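Local coordinates for putative acyl-CoA thioester hydrolase YbhC (Escherichia coli K-12, PDB 3GRH), which is a putative thioesterase lipoprotein of the outer membrane, built on the pectinesterase beta-helix, yet neither binds pectin nor shows pectinesterase activity, at residues A[138-141]-A[142-145]; A[188-191]-A[192-195]; A[343-346]-A[347-350]. All blocks are in the same frame, centred on the assembly; numbering follows the deposited sequence.

In the fold
All three contacts are local, made where the chain turns between or into strands of the right-handed parallel beta-helix of the pectinesterase family. Contact 1 leads into strand 142-146 and lies far from the predicted catalytic residue. Contact 2, the loop before strand 196-198, still touches contact 1 although their centres are about 21 Å apart, V195 CG1 packing 3.9 Å from G145 C. Contact 3 follows strand 337-342; its centre is about 20 Å from that of contact 2 and about 35 Å from that of contact 1, on the other side of the chain's centre. Contacts 2 and 3 both approach the predicted nucleophile D280, whose side chain is about 8 Å from that of V190 and about 9 Å from that of V344.

Contact 1. Residues A[138-141]-A[142-145]; sequences KPID and VKIG
K143 reaches back along its own chain to place NZ 2.9 Å from I140 O, and this bond ties the start of strand 142-146 to the short 3-10 segment before it. The C=O...N angle of 160° brings the ammonium nitrogen in almost head-on to the carbonyl. The lysine is extended as far as CE and bends only at its last torsion (chi4 77°), which turns NZ onto the oxygen. On the backbone, V142 N gives a long, weak bond to P139 O at 3.4 Å, and T209 OG1 on the neighbouring strand 208-212 also bonds that carbonyl. The other end of the turn is held by D141, whose OD2 accepts K138 N at 2.9 Å on the anti side and tilted well out of the carboxylate plane, while D141 N returns a bond to K138 O at 3.0 Å. Apolar packing comes next. The arm of I140, with CG1 pointing opposite to the backbone N (chi1 -164°), runs past the end of the lysine, so that CG1 and CD1 lie 3.9 and 4.0 Å from K143 CE. Beyond the turn, I140 also rests on T209 and N241. K143 NZ has a second, weak and long ion pair with E116, whereas D141 OD1 stays 5.5 Å away. The lysine charge is therefore met first by a backbone carbonyl, whose dipole it probably strengthens, and only loosely by a carboxylate.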
loop_
_atom_site.group_PDB
_atom_site.type_symbol
_atom_site.label_atom_id
_atom_site.label_comp_id
_atom_site.label_asym_id
_atom_site.label_seq_id
_atom_site.Cartn_x
_atom_site.Cartn_y
_atom_site.Cartn_z
ATOM N N LYS A 138 -18.734 -7.142 8.917
ATOM C CA LYS A 138 -18.049 -6.232 8.026
ATOM C C LYS A 138 -16.599 -6.032 8.463
ATOM O O LYS A 138 -16.283 -6.202 9.640
ATOM C CB LYS A 138 -18.712 -4.848 8.084
ATOM C CG LYS A 138 -20.114 -4.849 7.462
ATOM C CD LYS A 138 -20.805 -3.516 7.537
ATOM C CE LYS A 138 -22.295 -3.603 7.244
ATOM N NZ LYS A 138 -23.122 -4.060 8.424
ATOM N N PRO A 139 -15.759 -5.538 7.562
ATOM C CA PRO A 139 -14.370 -5.275 8.022
ATOM C C PRO A 139 -14.218 -4.274 9.119
ATOM O O PRO A 139 -13.318 -4.405 9.973
ATOM C CB PRO A 139 -13.648 -4.817 6.732
ATOM C CG PRO A 139 -14.435 -5.324 5.671
ATOM C CD PRO A 139 -15.863 -5.384 6.112
ATOM N N ILE A 140 -15.180 -3.354 9.238
ATOM C CA ILE A 140 -15.114 -2.349 10.303
ATOM C C ILE A 140 -15.330 -2.900 11.711
ATOM O O ILE A 140 -15.166 -2.222 12.732
ATOM C CB ILE A 140 -16.077 -1.174 9.959
ATOM C CG1 ILE A 140 -15.723 0.054 10.827
ATOM C CG2 ILE A 140 -17.526 -1.603 10.073
ATOM C CD1 ILE A 140 -14.349 0.754 10.459
ATOM N N ASP A 141 -15.824 -4.127 11.784
ATOM C CA ASP A 141 -16.123 -4.768 13.047
ATOM C C ASP A 141 -14.901 -5.187 13.838
ATOM O O ASP A 141 -15.052 -5.345 15.032
ATOM C CB ASP A 141 -17.086 -5.903 12.767
ATOM C CG ASP A 141 -18.503 -5.336 12.377
ATOM O OD1 ASP A 141 -18.922 -4.260 12.942
ATOM O OD2 ASP A 141 -19.253 -5.932 11.536
ATOM N N VAL A 142 -13.721 -5.354 13.185
ATOM C CA VAL A 142 -12.488 -5.676 13.870
ATOM C C VAL A 142 -11.582 -4.473 13.575
ATOM O O VAL A 142 -11.208 -4.280 12.424
ATOM C CB VAL A 142 -11.882 -6.989 13.358
ATOM C CG1 VAL A 142 -10.417 -7.104 13.827
ATOM C CG2 VAL A 142 -12.743 -8.152 13.770
ATOM N N LYS A 143 -11.180 -3.728 14.589
ATOM C CA LYS A 143 -10.406 -2.485 14.436
ATOM C C LYS A 143 -9.077 -2.643 15.133
ATOM O O LYS A 143 -9.039 -2.888 16.300
ATOM C CB LYS A 143 -11.114 -1.330 15.078
ATOM C CG LYS A 143 -12.462 -1.010 14.445
ATOM C CD LYS A 143 -13.148 0.163 15.080
ATOM C CE LYS A 143 -14.416 0.646 14.427
ATOM N NZ LYS A 143 -15.626 -0.248 14.747
ATOM N N ILE A 144 -8.014 -2.490 14.409
ATOM C CA ILE A 144 -6.657 -2.537 14.918
ATOM C C ILE A 144 -6.084 -1.141 14.792
ATOM O O ILE A 144 -6.145 -0.549 13.719
ATOM C CB ILE A 144 -5.812 -3.463 14.050
ATOM C CG1 ILE A 144 -6.335 -4.886 14.175
ATOM C CG2 ILE A 144 -4.306 -3.319 14.457
ATOM C CD1 ILE A 144 -5.589 -5.803 13.149
ATOM N N GLY A 145 -5.650 -0.530 15.878
ATOM C CA GLY A 145 -5.224 0.859 15.765
ATOM C C GLY A 145 -4.288 1.294 16.880
ATOM O O GLY A 145 -4.205 0.744 17.971
#

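Contact 2. Residues A[188-191]-A[192-195]; sequences IGVL and CSAV
G189 and V190 offer successive carbonyls to C192 and S193, and the two bonds wind the chain through a short 3-10 turn. C192 N lies 3.1 Å from G189 O and S193 N lies 3.0 Å from V190 O, both fairly straight at the hydrogen. G189 enters the turn at phi 93° and psi 160°, a backbone conformation suited to a residue without a side chain. V190 O carries a second donor: S193 OG, at 2.9 Å, approaches only slightly tilted from the carbonyl plane, while S193 N sits well above it. The serine's chi1 of 68° sets OG between its own backbone N and carbonyl carbon, and from there it reaches back to V190 O. The same hydroxyl is also bonded to V226 N. A water bridges L191 O and A194 N, donating to the carbonyl and accepting from the amide. On the other flank I188 presses CG1 against C192 CB at 3.4 Å, closer than carbons usually pack, and C192 SG passes 3.6 Å from I188 O. That sulfur forms the disulfide to C180, near the end of helix 174-181. I188 packs on P154 and W157 of helix 154-161, while V190 and L191 lie against F250 of strand 249-251, so the turn is wedged between the helical part and the strands of the beta-helix.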
loop_
_atom_site.group_PDB
_atom_site.type_symbol
_atom_site.label_atom_id
_atom_site.label_comp_id
_atom_site.label_asym_id
_atom_site.label_seq_id
_atom_site.Cartn_x
_atom_site.Cartn_y
_atom_site.Cartn_z
ATOM N N ILE A 188 11.315 9.666 15.228
ATOM C CA ILE A 188 11.453 8.254 14.911
ATOM C C ILE A 188 11.408 7.948 13.407
ATOM O O ILE A 188 11.988 6.936 12.950
ATOM C CB ILE A 188 10.379 7.479 15.718
ATOM C CG1 ILE A 188 10.745 6.006 15.854
ATOM C CG2 ILE A 188 8.988 7.736 15.167
ATOM C CD1 ILE A 188 11.607 5.758 17.029
ATOM N N GLY A 189 10.684 8.750 12.632
ATOM C CA GLY A 189 10.585 8.580 11.183
ATOM C C GLY A 189 9.441 7.757 10.648
ATOM O O GLY A 189 8.872 6.948 11.376
ATOM N N VAL A 190 9.120 7.934 9.369
ATOM C CA VAL A 190 7.945 7.251 8.771
ATOM C C VAL A 190 8.085 5.748 8.865
ATOM O O VAL A 190 7.068 5.021 9.085
ATOM C CB VAL A 190 7.729 7.717 7.318
ATOM C CG1 VAL A 190 8.936 7.437 6.453
ATOM C CG2 VAL A 190 6.441 7.113 6.666
ATOM N N LEU A 191 9.284 5.225 8.649
ATOM C CA LEU A 191 9.495 3.769 8.637
ATOM C C LEU A 191 9.355 3.113 10.028
ATOM O O LEU A 191 9.553 1.888 10.146
ATOM C CB LEU A 191 10.873 3.407 8.032
ATOM C CG LEU A 191 10.979 3.657 6.521
ATOM C CD1 LEU A 191 12.163 2.972 5.947
ATOM C CD2 LEU A 191 9.741 3.142 5.757
ATOM N N CYS A 192 9.058 3.882 11.060
ATOM C CA CYS A 192 8.737 3.348 12.355
ATOM C C CYS A 192 7.361 3.734 12.798
ATOM O O CYS A 192 6.979 3.446 13.937
ATOM C CB CYS A 192 9.674 3.897 13.385
ATOM S SG CYS A 192 11.412 3.422 13.062
ATOM N N SER A 193 6.592 4.418 11.968
ATOM C CA SER A 193 5.283 4.920 12.421
ATOM C C SER A 193 4.145 3.949 12.163
ATOM O O SER A 193 3.030 4.267 12.419
ATOM C CB SER A 193 4.931 6.261 11.710
ATOM O OG SER A 193 4.689 6.021 10.313
ATOM N N ALA A 194 4.425 2.759 11.651
ATOM C CA ALA A 194 3.351 1.827 11.309
ATOM C C ALA A 194 2.668 1.194 12.473
ATOM O O ALA A 194 3.371 0.677 13.360
ATOM C CB ALA A 194 3.859 0.707 10.282
ATOM N N VAL A 195 1.348 1.079 12.416
ATOM C CA VAL A 195 0.581 0.333 13.440
ATOM C C VAL A 195 0.770 -1.157 13.207
ATOM O O VAL A 195 0.976 -1.919 14.124
ATOM C CB VAL A 195 -0.926 0.725 13.403
ATOM C CG1 VAL A 195 -1.717 -0.157 14.384
ATOM C CG2 VAL A 195 -1.085 2.236 13.687
HETATM O O HOH W 1 6.915 0.822 11.279
#

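Contact 3. Residues A[343-346]-A[347-350]; sequences DVDA and NTNG
T348 points its side chain back into the turn that begins at D345, and each of its atoms finds something there. CB sits 3.5 Å from both D345 OD1 and D345 O. One branch ends in OG1, which donates to D345 OD1, an unusually short 2.5 Å as modelled, arriving from above the carboxylate plane (47° out of it). The same hydroxyl oxygen is brushed by V344 CG2 at 3.6 Å. The other branch, the methyl CG2, lies beside D343, 4.1 Å from D343 OD1, an oxygen whose hydrogen bond goes to S341 OG. For its part, D345 tucks CG between its backbone N and carbonyl carbon (chi1 61°), which carries OD1 over the turn, where it also takes a weak bond from N347 N at 3.2 Å. D345 OD2 forms a salt bridge with R285, so the carboxylate is gripped through both oxygens, and the nearby guanidinium should help to keep it ionised. D343 OD2 is held by a salt bridge to R377 and a hydrogen bond to S375. The backbone bond from T348 N to D345 O is weak at 3.3 Å. Together these make a type I beta turn, D345 to T348, overlaid by a weak Asx turn from D345, in the connection between strands 337-342 and 351-355 of the beta-helix.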
loop_
_atom_site.group_PDB
_atom_site.type_symbol
_atom_site.label_atom_id
_atom_site.label_comp_id
_atom_site.label_asym_id
_atom_site.label_seq_id
_atom_site.Cartn_x
_atom_site.Cartn_y
_atom_site.Cartn_z
ATOM N N ASP A 343 10.801 10.496 -4.469
ATOM C CA ASP A 343 12.181 10.468 -4.943
ATOM C C ASP A 343 13.148 10.380 -3.746
ATOM O O ASP A 343 13.845 11.312 -3.386
ATOM C CB ASP A 343 12.468 11.681 -5.788
ATOM C CG ASP A 343 11.947 11.590 -7.188
ATOM O OD1 ASP A 343 11.305 10.575 -7.582
ATOM O OD2 ASP A 343 12.213 12.598 -7.897
ATOM N N VAL A 344 13.180 9.209 -3.146
ATOM C CA VAL A 344 13.906 8.954 -1.905
ATOM C C VAL A 344 15.415 8.893 -2.088
ATOM O O VAL A 344 16.217 9.164 -1.137
ATOM C CB VAL A 344 13.409 7.671 -1.228
ATOM C CG1 VAL A 344 12.090 7.915 -0.521
ATOM C CG2 VAL A 344 13.300 6.496 -2.193
ATOM N N ASP A 345 15.831 8.582 -3.310
ATOM C CA ASP A 345 17.207 8.456 -3.666
ATOM C C ASP A 345 17.383 8.712 -5.174
ATOM O O ASP A 345 16.406 8.792 -5.907
ATOM C CB ASP A 345 17.733 7.068 -3.188
ATOM C CG ASP A 345 16.998 5.893 -3.823
ATOM O OD1 ASP A 345 16.622 6.057 -4.992
ATOM O OD2 ASP A 345 16.802 4.818 -3.175
ATOM N N ALA A 346 18.627 8.814 -5.645
ATOM C CA ALA A 346 18.830 9.232 -7.031
ATOM C C ALA A 346 18.360 8.197 -8.047
ATOM O O ALA A 346 17.929 8.532 -9.170
ATOM C CB ALA A 346 20.287 9.670 -7.255
ATOM N N ASN A 347 18.294 6.944 -7.630
ATOM C CA ASN A 347 17.940 5.941 -8.599
ATOM C C ASN A 347 16.484 5.564 -8.468
ATOM O O ASN A 347 16.168 4.420 -8.648
ATOM C CB ASN A 347 18.804 4.693 -8.459
ATOM C CG ASN A 347 18.729 3.775 -9.694
ATOM O OD1 ASN A 347 18.710 4.243 -10.850
ATOM N ND2 ASN A 347 18.697 2.453 -9.452
ATOM N N THR A 348 15.617 6.508 -8.160
ATOM C CA THR A 348 14.172 6.245 -8.047
ATOM C C THR A 348 13.443 7.007 -9.166
ATOM O O THR A 348 13.803 8.144 -9.459
ATOM C CB THR A 348 13.614 6.743 -6.687
ATOM O OG1 THR A 348 14.202 5.925 -5.650
ATOM C CG2 THR A 348 12.108 6.673 -6.636
ATOM N N ASN A 349 12.417 6.378 -9.726
ATOM C CA ASN A 349 11.517 7.044 -10.688
ATOM C C ASN A 349 10.181 6.333 -10.573
ATOM O O ASN A 349 9.938 5.327 -11.204
ATOM C CB ASN A 349 12.081 6.949 -12.103
ATOM C CG ASN A 349 11.332 7.788 -13.051
ATOM O OD1 ASN A 349 10.631 8.720 -12.639
ATOM N ND2 ASN A 349 11.593 7.589 -14.337
ATOM N N GLY A 350 9.330 6.760 -9.633
ATOM C CA GLY A 350 8.204 5.946 -9.306
ATOM C C GLY A 350 7.290 5.567 -10.451
ATOM O O GLY A 350 6.931 6.393 -11.285
#